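Local coordinates for protein CalU16 (Micromonospora echinospora, PDB 4FPW) that probably confers self-resistance to an enediyne antibiotic by a self-sacrifice mechanism, as a member of the AHA1 family with a Bet v 1-like fold, at residues A[124-129]-A[171-176]. Sequence-based numbering, arbitrary orientation.
Sequences VGVGWE and EAWAAL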
# COMPACT_ATOMS: atom_id res chain seq x y z
N VAL A 124 -3.51 -5.36 6.93
CA VAL A 124 -3.11 -4.69 5.71
C VAL A 124 -2.00 -3.67 6.00
O VAL A 124 -0.98 -3.63 5.30
CB VAL A 124 -4.39 -4.11 5.08
CG1 VAL A 124 -4.16 -2.78 4.43
CG2 VAL A 124 -4.98 -5.11 4.10
N GLY A 125 -2.17 -2.87 7.06
CA GLY A 125 -1.10 -2.00 7.54
C GLY A 125 0.20 -2.75 7.70
O GLY A 125 1.22 -2.34 7.17
N VAL A 126 0.14 -3.88 8.40
CA VAL A 126 1.32 -4.71 8.58
C VAL A 126 1.80 -5.27 7.25
O VAL A 126 2.98 -5.23 6.96
CB VAL A 126 1.04 -5.87 9.57
CG1 VAL A 126 2.25 -6.79 9.67
CG2 VAL A 126 0.66 -5.35 10.95
N GLY A 127 0.88 -5.75 6.41
CA GLY A 127 1.23 -6.35 5.15
C GLY A 127 1.91 -5.40 4.21
O GLY A 127 2.84 -5.78 3.50
N TRP A 128 1.46 -4.16 4.19
CA TRP A 128 2.16 -3.15 3.39
C TRP A 128 3.51 -2.77 3.96
O TRP A 128 4.46 -2.51 3.22
CB TRP A 128 1.32 -1.90 3.19
CG TRP A 128 0.25 -2.15 2.22
CD1 TRP A 128 -1.07 -2.28 2.48
CD2 TRP A 128 0.41 -2.36 0.81
NE1 TRP A 128 -1.75 -2.54 1.33
CE2 TRP A 128 -0.87 -2.59 0.28
CE3 TRP A 128 1.51 -2.33 -0.06
CZ2 TRP A 128 -1.10 -2.81 -1.08
CZ3 TRP A 128 1.29 -2.56 -1.42
CH2 TRP A 128 -0.01 -2.79 -1.92
N GLU A 129 3.60 -2.72 5.28
CA GLU A 129 4.86 -2.35 5.91
C GLU A 129 5.95 -3.34 5.56
O GLU A 129 7.06 -2.93 5.23
CB GLU A 129 4.72 -2.25 7.42
CG GLU A 129 4.32 -0.88 7.90
CD GLU A 129 4.24 -0.83 9.41
OE1 GLU A 129 3.20 -1.23 9.97
OE2 GLU A 129 5.21 -0.43 10.05
N GLU A 171 0.87 -5.06 16.88
CA GLU A 171 0.53 -4.37 18.14
C GLU A 171 0.38 -2.85 17.94
O GLU A 171 -0.52 -2.22 18.50
CB GLU A 171 1.58 -4.66 19.22
CG GLU A 171 1.41 -6.02 19.89
CD GLU A 171 2.65 -6.46 20.64
OE1 GLU A 171 3.50 -5.60 20.97
OE2 GLU A 171 2.77 -7.68 20.90
N ALA A 172 1.25 -2.26 17.12
CA ALA A 172 1.17 -0.84 16.81
C ALA A 172 -0.13 -0.45 16.11
O ALA A 172 -0.80 0.50 16.51
CB ALA A 172 2.36 -0.42 15.97
N TRP A 173 -0.49 -1.18 15.06
CA TRP A 173 -1.78 -0.94 14.39
C TRP A 173 -2.97 -1.30 15.31
O TRP A 173 -3.95 -0.57 15.38
CB TRP A 173 -1.85 -1.73 13.11
CG TRP A 173 -0.94 -1.25 12.04
CD1 TRP A 173 0.13 -1.90 11.54
CD2 TRP A 173 -1.05 -0.02 11.32
NE1 TRP A 173 0.71 -1.17 10.53
CE2 TRP A 173 0.01 -0.01 10.38
CE3 TRP A 173 -1.93 1.06 11.37
CZ2 TRP A 173 0.21 1.05 9.51
CZ3 TRP A 173 -1.74 2.10 10.49
CH2 TRP A 173 -0.67 2.09 9.57
N ALA A 174 -2.87 -2.43 16.02
CA ALA A 174 -3.93 -2.84 16.94
C ALA A 174 -4.20 -1.76 17.98
O ALA A 174 -5.36 -1.47 18.28
CB ALA A 174 -3.58 -4.15 17.62
N ALA A 175 -3.13 -1.18 18.52
CA ALA A 175 -3.24 -0.17 19.57
C ALA A 175 -3.75 1.16 19.03
O ALA A 175 -4.48 1.85 19.71
CB ALA A 175 -1.90 0.03 20.27
N LEU A 176 -3.35 1.52 17.83
CA LEU A 176 -3.91 2.71 17.17
C LEU A 176 -5.40 2.51 16.83
O LEU A 176 -6.16 3.48 16.84
CB LEU A 176 -3.15 3.03 15.87
CG LEU A 176 -1.71 3.50 15.99
CD1 LEU A 176 -1.05 3.52 14.62
CD2 LEU A 176 -1.62 4.88 16.64
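G125 offers its bare backbone to the indole of W173: its CA stands over one face, 3.9 Å from the centroid of the five-membered ring and 28° off the ring normal, which meets the geometry of a CH-pi contact. Because no side chain intervenes, the ring comes close to the helix backbone, with W173 NE1 3.3 Å from G125 C. V126 follows with one methyl. CG2 is set beside the backbone N, with CG1 anti to it (chi1 176°), and the former touches W173 CD1 at 3.5 Å as the valine and indole side chains run alongside each other in opposing senses. One turn on from G125, E129 reaches the ring through a straight chain, CD lying anti to CB, and its OE1 accepts the hydrogen bond from W173 NE1 at 2.6 Å. The bond is short but bent, with an N-H...O angle of 140°; the donor lies nearly on the C-O axis of OE1, while the oxygen is tilted out of the indole plane and the carboxylate stands almost perpendicular to it.

These contacts tie the helices 118-138 and 161-177, whose local axes approach to 9.8 Å, in a roughly antiparallel crossing beside the antiparallel sheet of this Bet v 1-like fold. I23 and I25 of strand 20-29 also touch W173. The other carboxylate oxygen, E129 OE2, forms a salt bridge with R8. A buried carboxylate thus has a neutral N-H donor on one oxygen and a cationic partner on the other, a pairing that would be expected to favour its ionised form and to fix its rotation against the indole.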